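Local coordinates for protein TetR/AcrR family transcriptional regulator (Bradyrhizobium diazoefficiens, PDB 6G8G) that probably represses transcription as a TetR-family regulator that responds to flavonoids and binds genistein in its C-terminal domain, at residues G92-L97 with A201-F206; R98-Q103 with Q170-V175. All blocks are in the same frame, centred on the assembly; numbering follows the deposited sequence.

Interaction 1: residues G92-L97 with A201-F206; sequences GLSEAL and AGLKFF
L97 and L203 make the close part of this contact. Both point their CB atoms at the opposite helix. The CD1 methyl of L203 lies 3.9 Å from L97 CD1 and 4.0 Å from L97 CB, so one methyl rests against both the base and one branch of the other leucine. The two side chains cross obliquely. L203 reaches over because its CG stands anti to the backbone N (chi1 173°). L97 takes a different turn, with CG anti to its carbonyl carbon. Its CD1 then also comes near the F206 ring, at 4.5 Å from CE2, a looser touch. F171 of helix 164-176 touches both L97 and L203 and meets the F206 ring edge-to-face. L146 and F149 of helix 139-155 pack on L97 as well, so this part is buried.

The contact joins the first turn of helix 93-109 to the last helix of the chain, 192-210, within the all-helical C-terminal domain of a TetR-family regulator. G92 occupies the N-cap position of helix 93-109. The segments run roughly antiparallel, at 136°, and their axes come no closer than 11.0 Å. No hydrogen bond links them, and the contact is small, with 154 Å² buried in total.

The looser side lies at S94, which is partly exposed. L203 sends its second methyl there: CD2 is 4.0 Å from the backbone O of S94 and 4.2 Å from its OG. These are plain van der Waals touches between a methyl and polar atoms. Beyond them, E95 and K204 turn away from the opposite helix and are exposed. On the far side of helix 192-210, F205 packs on Q170 of the second subunit.

Interaction 2: residues R98-Q103 with Q170-V175; sequences RDFARQ and QFLSLV
F171 is the first residue of 170-175 to meet the other helix. Its ring reaches A101 with CZ, 4.0 Å from A101 CB. CG is anti to the backbone N (chi1 177°), which carries the ring out toward helix 93-109. L172 follows. Its CB does not face the partner helix, yet the branched end swings back toward it, and CD2 lies 4.1 Å from F100 CE2. This methyl sits at the edge of the F100 ring, near its plane, and the two side chains cross at about a right angle. S173 OG hydrogen-bonds back to N169 O, and L174 packs on L174 of the second subunit. V175, one turn after F171, closes the row. Its CG2 is 4.1 Å from A101 CB and also lies over one face of F171, offset toward the rim. The small A101 is thus met by F171 and V175 together, and its CA is 6.9 Å from that of V175. On another side of helix 93-109, R98 and R102 form salt bridges with E200 and E196. The axes of the two segments cross at -60° through a wholly apolar, buried interface, part of the helical bundle core of a TetR-family ligand-binding domain.

In the fold
Interactions 1 and 2 use successive parts of helix 93-109, and their centres are about 8 Å apart. In sequence, both segments of interaction 2 fall between the two segments of interaction 1. They join directly where F206 CG lies 3.7 Å from F171 CD1. L203 CD2 also lies 3.8 Å from R98 NH2. Helices 93-109, 164-176 and 192-210 therefore pack as one group, and both contacts touch the second subunit. In interaction 2 the side chain of L172 is about 9 Å from the bound genistein, whose pocket includes F108, P180 and L181. F108 lies further along helix 93-109, so this helix links both contacts to the pocket.

Interaction 1: residues G92-L97 with A201-F206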
ATOM      1  N   GLY A  92     -16.343  11.858 -22.991  1.00 69.95           N
ATOM      2  CA  GLY A  92     -17.274  11.307 -22.028  1.00 61.26           C
ATOM      3  C   GLY A  92     -16.600  11.258 -20.662  1.00 61.75           C
ATOM      4  O   GLY A  92     -15.424  10.889 -20.521  1.00 66.76           O
ATOM      5  N   LEU A  93     -17.339  11.642 -19.641  1.00 58.97           N
ATOM      6  CA  LEU A  93     -16.854  11.586 -18.279  1.00 59.09           C
ATOM      7  C   LEU A  93     -16.392  10.198 -17.869  1.00 60.24           C
ATOM      8  O   LEU A  93     -15.266  10.042 -17.381  1.00 62.41           O
ATOM      9  CB  LEU A  93     -17.967  12.031 -17.337  1.00 60.88           C
ATOM     10  CG  LEU A  93     -17.610  12.057 -15.865  1.00 61.34           C
ATOM     11  CD1 LEU A  93     -16.417  12.962 -15.614  1.00 60.26           C
ATOM     12  CD2 LEU A  93     -18.829  12.542 -15.121  1.00 67.25           C
ATOM     13  N   SER A  94     -17.278   9.209 -17.989  1.00 59.06           N
ATOM     14  CA  SER A  94     -16.939   7.835 -17.639  1.00 59.89           C
ATOM     15  C   SER A  94     -15.723   7.298 -18.410  1.00 61.93           C
ATOM     16  O   SER A  94     -14.827   6.725 -17.822  1.00 58.54           O
ATOM     17  CB  SER A  94     -18.140   6.920 -17.868  1.00 60.40           C
ATOM     18  OG  SER A  94     -18.999   6.928 -16.748  1.00 61.52           O
ATOM     19  N   GLU A  95     -15.703   7.476 -19.722  1.00 65.53           N
ATOM     20  CA  GLU A  95     -14.635   6.892 -20.530  1.00 70.05           C
ATOM     21  C   GLU A  95     -13.316   7.523 -20.212  1.00 65.99           C
ATOM     22  O   GLU A  95     -12.279   6.887 -20.294  1.00 62.12           O
ATOM     23  CB  GLU A  95     -14.933   7.003 -22.009  1.00 78.61           C
ATOM     24  CG  GLU A  95     -16.103   6.148 -22.426  1.00 98.53           C
ATOM     25  CD  GLU A  95     -17.424   6.931 -22.571  1.00111.86           C
ATOM     26  OE1 GLU A  95     -17.707   7.854 -21.766  1.00105.88           O
ATOM     27  OE2 GLU A  95     -18.174   6.637 -23.529  1.00118.84           O
ATOM     28  N   ALA A  96     -13.348   8.788 -19.847  1.00 63.42           N
ATOM     29  CA  ALA A  96     -12.123   9.485 -19.531  1.00 60.39           C
ATOM     30  C   ALA A  96     -11.523   8.958 -18.222  1.00 59.80           C
ATOM     31  O   ALA A  96     -10.313   8.681 -18.139  1.00 58.66           O
ATOM     32  CB  ALA A  96     -12.390  10.959 -19.437  1.00 61.56           C
ATOM     33  N   LEU A  97     -12.373   8.812 -17.215  1.00 54.23           N
ATOM     34  CA  LEU A  97     -11.934   8.276 -15.957  1.00 53.91           C
ATOM     35  C   LEU A  97     -11.527   6.831 -16.123  1.00 51.77           C
ATOM     36  O   LEU A  97     -10.549   6.373 -15.524  1.00 52.38           O
ATOM     37  CB  LEU A  97     -13.044   8.395 -14.913  1.00 57.10           C
ATOM     38  CG  LEU A  97     -13.343   9.833 -14.498  1.00 59.44           C
ATOM     39  CD1 LEU A  97     -14.618   9.921 -13.692  1.00 60.37           C
ATOM     40  CD2 LEU A  97     -12.202  10.441 -13.705  1.00 59.36           C
ATOM     41  N   ALA A 201     -16.115  -1.146 -10.798  1.00 60.49           N
ATOM     42  CA  ALA A 201     -16.618  -1.098  -9.431  1.00 59.30           C
ATOM     43  C   ALA A 201     -16.267   0.222  -8.733  1.00 59.84           C
ATOM     44  O   ALA A 201     -17.122   0.829  -8.088  1.00 58.55           O
ATOM     45  CB  ALA A 201     -16.081  -2.274  -8.636  1.00 56.42           C
ATOM     46  N   GLY A 202     -15.009   0.641  -8.882  1.00 60.35           N
ATOM     47  CA  GLY A 202     -14.511   1.880  -8.280  1.00 58.90           C
ATOM     48  C   GLY A 202     -15.143   3.136  -8.851  1.00 59.68           C
ATOM     49  O   GLY A 202     -15.523   4.061  -8.129  1.00 56.84           O
ATOM     50  N   LEU A 203     -15.316   3.125 -10.160  1.00 58.91           N
ATOM     51  CA  LEU A 203     -15.915   4.227 -10.861  1.00 54.97           C
ATOM     52  C   LEU A 203     -17.381   4.344 -10.549  1.00 54.58           C
ATOM     53  O   LEU A 203     -17.885   5.427 -10.354  1.00 50.69           O
ATOM     54  CB  LEU A 203     -15.754   3.981 -12.344  1.00 56.30           C
ATOM     55  CG  LEU A 203     -16.453   4.947 -13.263  1.00 55.96           C
ATOM     56  CD1 LEU A 203     -15.957   6.353 -12.984  1.00 58.02           C
ATOM     57  CD2 LEU A 203     -16.190   4.561 -14.709  1.00 57.72           C
ATOM     58  N   LYS A 204     -18.084   3.215 -10.550  1.00 59.23           N
ATOM     59  CA  LYS A 204     -19.516   3.214 -10.301  1.00 59.63           C
ATOM     60  C   LYS A 204     -19.744   3.912  -8.979  1.00 56.41           C
ATOM     61  O   LYS A 204     -20.640   4.738  -8.834  1.00 61.18           O
ATOM     62  CB  LYS A 204     -20.046   1.784 -10.243  1.00 68.15           C
ATOM     63  CG  LYS A 204     -21.453   1.620 -10.773  1.00 82.46           C
ATOM     64  CD  LYS A 204     -21.873   0.164 -10.951  1.00 89.04           C
ATOM     65  CE  LYS A 204     -21.638  -0.174 -12.429  1.00 99.72           C
ATOM     66  NZ  LYS A 204     -22.058  -1.530 -12.855  1.00112.45           N
ATOM     67  N   PHE A 205     -18.906   3.587  -8.015  1.00 53.95           N
ATOM     68  CA  PHE A 205     -19.053   4.094  -6.666  1.00 56.24           C
ATOM     69  C   PHE A 205     -18.708   5.568  -6.591  1.00 54.66           C
ATOM     70  O   PHE A 205     -19.404   6.364  -5.971  1.00 52.77           O
ATOM     71  CB  PHE A 205     -18.132   3.303  -5.745  1.00 56.23           C
ATOM     72  CG  PHE A 205     -18.382   3.534  -4.281  1.00 56.79           C
ATOM     73  CD1 PHE A 205     -17.834   4.608  -3.629  1.00 55.14           C
ATOM     74  CD2 PHE A 205     -19.161   2.646  -3.551  1.00 58.09           C
ATOM     75  CE1 PHE A 205     -18.070   4.808  -2.282  1.00 60.71           C
ATOM     76  CE2 PHE A 205     -19.390   2.831  -2.197  1.00 55.73           C
ATOM     77  CZ  PHE A 205     -18.842   3.912  -1.561  1.00 57.66           C
ATOM     78  N   PHE A 206     -17.588   5.922  -7.200  1.00 56.81           N
ATOM     79  CA  PHE A 206     -17.173   7.301  -7.261  1.00 53.86           C
ATOM     80  C   PHE A 206     -18.265   8.183  -7.836  1.00 58.23           C
ATOM     81  O   PHE A 206     -18.508   9.292  -7.337  1.00 62.67           O
ATOM     82  CB  PHE A 206     -15.962   7.421  -8.135  1.00 56.06           C
ATOM     83  CG  PHE A 206     -15.435   8.801  -8.207  1.00 56.96           C
ATOM     84  CD1 PHE A 206     -14.781   9.342  -7.138  1.00 54.98           C
ATOM     85  CD2 PHE A 206     -15.626   9.558  -9.322  1.00 60.33           C
ATOM     86  CE1 PHE A 206     -14.303  10.614  -7.178  1.00 55.09           C
ATOM     87  CE2 PHE A 206     -15.155  10.848  -9.368  1.00 62.33           C
ATOM     88  CZ  PHE A 206     -14.487  11.374  -8.292  1.00 57.43           C
TER

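Interaction 2: residues R98-Q103 with Q170-V175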
ATOM      1  N   ARG A  98     -12.298   6.108 -16.905  1.00 51.31           N
ATOM      2  CA  ARG A  98     -12.085   4.702 -17.051  1.00 55.29           C
ATOM      3  C   ARG A  98     -10.727   4.542 -17.661  1.00 59.02           C
ATOM      4  O   ARG A  98      -9.937   3.698 -17.242  1.00 60.40           O
ATOM      5  CB  ARG A  98     -13.210   4.077 -17.882  1.00 60.61           C
ATOM      6  CG  ARG A  98     -13.045   2.599 -18.113  1.00 69.34           C
ATOM      7  CD  ARG A  98     -14.195   1.898 -18.847  1.00 73.20           C
ATOM      8  NE  ARG A  98     -15.469   2.060 -18.162  1.00 73.14           N
ATOM      9  CZ  ARG A  98     -16.474   2.815 -18.580  1.00 78.74           C
ATOM     10  NH1 ARG A  98     -16.390   3.505 -19.727  1.00 82.82           N
ATOM     11  NH2 ARG A  98     -17.574   2.864 -17.842  1.00 73.84           N
ATOM     12  N   ASP A  99     -10.396   5.401 -18.613  1.00 65.47           N
ATOM     13  CA  ASP A  99      -9.104   5.285 -19.298  1.00 66.40           C
ATOM     14  C   ASP A  99      -7.931   5.652 -18.347  1.00 58.17           C
ATOM     15  O   ASP A  99      -6.898   4.996 -18.313  1.00 49.27           O
ATOM     16  CB  ASP A  99      -9.117   6.141 -20.566  1.00 78.94           C
ATOM     17  CG  ASP A  99      -7.802   6.067 -21.349  1.00105.79           C
ATOM     18  OD1 ASP A  99      -7.224   4.953 -21.461  1.00133.04           O
ATOM     19  OD2 ASP A  99      -7.326   7.122 -21.834  1.00113.97           O
ATOM     20  N   PHE A 100      -8.130   6.679 -17.547  1.00 54.30           N
ATOM     21  CA  PHE A 100      -7.107   7.090 -16.617  1.00 52.15           C
ATOM     22  C   PHE A 100      -6.869   5.982 -15.600  1.00 52.13           C
ATOM     23  O   PHE A 100      -5.736   5.611 -15.305  1.00 47.80           O
ATOM     24  CB  PHE A 100      -7.546   8.382 -15.927  1.00 52.18           C
ATOM     25  CG  PHE A 100      -6.477   9.007 -15.080  1.00 53.90           C
ATOM     26  CD1 PHE A 100      -5.586   9.913 -15.630  1.00 57.09           C
ATOM     27  CD2 PHE A 100      -6.350   8.686 -13.747  1.00 53.50           C
ATOM     28  CE1 PHE A 100      -4.590  10.492 -14.869  1.00 56.24           C
ATOM     29  CE2 PHE A 100      -5.361   9.275 -12.977  1.00 56.51           C
ATOM     30  CZ  PHE A 100      -4.472  10.172 -13.537  1.00 54.13           C
ATOM     31  N   ALA A 101      -7.961   5.445 -15.072  1.00 51.67           N
ATOM     32  CA  ALA A 101      -7.862   4.341 -14.151  1.00 54.79           C
ATOM     33  C   ALA A 101      -7.091   3.194 -14.765  1.00 53.72           C
ATOM     34  O   ALA A 101      -6.206   2.643 -14.139  1.00 54.04           O
ATOM     35  CB  ALA A 101      -9.242   3.878 -13.745  1.00 59.03           C
ATOM     36  N   ARG A 102      -7.425   2.830 -15.988  1.00 53.66           N
ATOM     37  CA  ARG A 102      -6.762   1.688 -16.605  1.00 54.30           C
ATOM     38  C   ARG A 102      -5.267   1.901 -16.654  1.00 53.95           C
ATOM     39  O   ARG A 102      -4.522   1.008 -16.351  1.00 49.98           O
ATOM     40  CB  ARG A 102      -7.323   1.420 -17.997  1.00 56.73           C
ATOM     41  CG  ARG A 102      -6.949   0.054 -18.560  1.00 58.70           C
ATOM     42  CD  ARG A 102      -7.566  -0.214 -19.941  1.00 63.19           C
ATOM     43  NE  ARG A 102      -9.049  -0.259 -19.964  1.00 62.08           N
ATOM     44  CZ  ARG A 102      -9.856   0.741 -20.333  1.00 62.46           C
ATOM     45  NH1 ARG A 102      -9.382   1.921 -20.728  1.00 64.22           N
ATOM     46  NH2 ARG A 102     -11.165   0.567 -20.306  1.00 62.64           N
ATOM     47  N   GLN A 103      -4.811   3.096 -17.001  1.00 65.13           N
ATOM     48  CA  GLN A 103      -3.360   3.310 -17.129  1.00 65.56           C
ATOM     49  C   GLN A 103      -2.727   3.314 -15.759  1.00 61.61           C
ATOM     50  O   GLN A 103      -1.635   2.812 -15.584  1.00 68.61           O
ATOM     51  CB  GLN A 103      -3.029   4.596 -17.894  1.00 73.05           C
ATOM     52  CG  GLN A 103      -3.489   4.643 -19.370  1.00 82.35           C
ATOM     53  CD  GLN A 103      -3.355   3.327 -20.115  1.00 88.50           C
ATOM     54  OE1 GLN A 103      -4.349   2.802 -20.658  1.00102.30           O
ATOM     55  NE2 GLN A 103      -2.149   2.767 -20.132  1.00 88.47           N
ATOM     56  N   GLN A 170      -9.635  10.020  -3.594  1.00 54.54           N
ATOM     57  CA  GLN A 170     -10.679   9.079  -3.293  1.00 55.15           C
ATOM     58  C   GLN A 170     -10.931   8.178  -4.462  1.00 53.86           C
ATOM     59  O   GLN A 170     -11.055   6.969  -4.305  1.00 57.70           O
ATOM     60  CB  GLN A 170     -11.933   9.823  -2.895  1.00 56.41           C
ATOM     61  CG  GLN A 170     -11.775  10.417  -1.511  1.00 57.25           C
ATOM     62  CD  GLN A 170     -12.799  11.490  -1.198  1.00 61.65           C
ATOM     63  OE1 GLN A 170     -13.319  12.168  -2.087  1.00 66.09           O
ATOM     64  NE2 GLN A 170     -13.095  11.647   0.085  1.00 60.71           N
ATOM     65  N   PHE A 171     -10.939   8.754  -5.643  1.00 53.55           N
ATOM     66  CA  PHE A 171     -11.092   7.950  -6.861  1.00 55.96           C
ATOM     67  C   PHE A 171     -10.010   6.889  -6.972  1.00 50.36           C
ATOM     68  O   PHE A 171     -10.284   5.735  -7.242  1.00 50.72           O
ATOM     69  CB  PHE A 171     -11.065   8.840  -8.103  1.00 55.39           C
ATOM     70  CG  PHE A 171     -11.145   8.082  -9.373  1.00 55.81           C
ATOM     71  CD1 PHE A 171     -12.365   7.653  -9.848  1.00 58.45           C
ATOM     72  CD2 PHE A 171     -10.022   7.811 -10.102  1.00 54.92           C
ATOM     73  CE1 PHE A 171     -12.450   6.956 -11.032  1.00 57.44           C
ATOM     74  CE2 PHE A 171     -10.100   7.118 -11.301  1.00 53.96           C
ATOM     75  CZ  PHE A 171     -11.310   6.688 -11.763  1.00 54.28           C
ATOM     76  N   LEU A 172      -8.779   7.294  -6.727  1.00 51.50           N
ATOM     77  CA  LEU A 172      -7.659   6.399  -6.850  1.00 52.13           C
ATOM     78  C   LEU A 172      -7.642   5.356  -5.742  1.00 52.31           C
ATOM     79  O   LEU A 172      -7.429   4.179  -6.010  1.00 56.85           O
ATOM     80  CB  LEU A 172      -6.362   7.183  -6.889  1.00 55.92           C
ATOM     81  CG  LEU A 172      -6.230   8.136  -8.091  1.00 53.74           C
ATOM     82  CD1 LEU A 172      -5.120   9.149  -7.873  1.00 54.75           C
ATOM     83  CD2 LEU A 172      -5.971   7.356  -9.369  1.00 55.92           C
ATOM     84  N   SER A 173      -7.938   5.744  -4.516  1.00 50.52           N
ATOM     85  CA  SER A 173      -8.104   4.742  -3.462  1.00 50.26           C
ATOM     86  C   SER A 173      -9.187   3.708  -3.801  1.00 46.00           C
ATOM     87  O   SER A 173      -8.990   2.542  -3.552  1.00 41.10           O
ATOM     88  CB  SER A 173      -8.431   5.397  -2.149  1.00 51.73           C
ATOM     89  OG  SER A 173      -7.386   6.297  -1.840  1.00 55.14           O
ATOM     90  N   LEU A 174     -10.289   4.124  -4.410  1.00 44.01           N
ATOM     91  CA  LEU A 174     -11.329   3.178  -4.754  1.00 47.08           C
ATOM     92  C   LEU A 174     -10.889   2.171  -5.798  1.00 49.88           C
ATOM     93  O   LEU A 174     -11.106   0.987  -5.659  1.00 57.78           O
ATOM     94  CB  LEU A 174     -12.558   3.886  -5.266  1.00 46.81           C
ATOM     95  CG  LEU A 174     -13.264   4.627  -4.149  1.00 49.81           C
ATOM     96  CD1 LEU A 174     -14.263   5.604  -4.721  1.00 48.98           C
ATOM     97  CD2 LEU A 174     -13.951   3.635  -3.215  1.00 53.88           C
ATOM     98  N   VAL A 175     -10.257   2.660  -6.837  1.00 55.21           N
ATOM     99  CA  VAL A 175      -9.911   1.874  -7.999  1.00 53.96           C
ATOM    100  C   VAL A 175      -8.764   0.952  -7.654  1.00 52.46           C
ATOM    101  O   VAL A 175      -8.683  -0.185  -8.106  1.00 47.64           O
ATOM    102  CB  VAL A 175      -9.550   2.849  -9.124  1.00 56.26           C
ATOM    103  CG1 VAL A 175      -8.374   2.369  -9.938  1.00 63.31           C
ATOM    104  CG2 VAL A 175     -10.751   3.055 -10.008  1.00 58.75           C
TER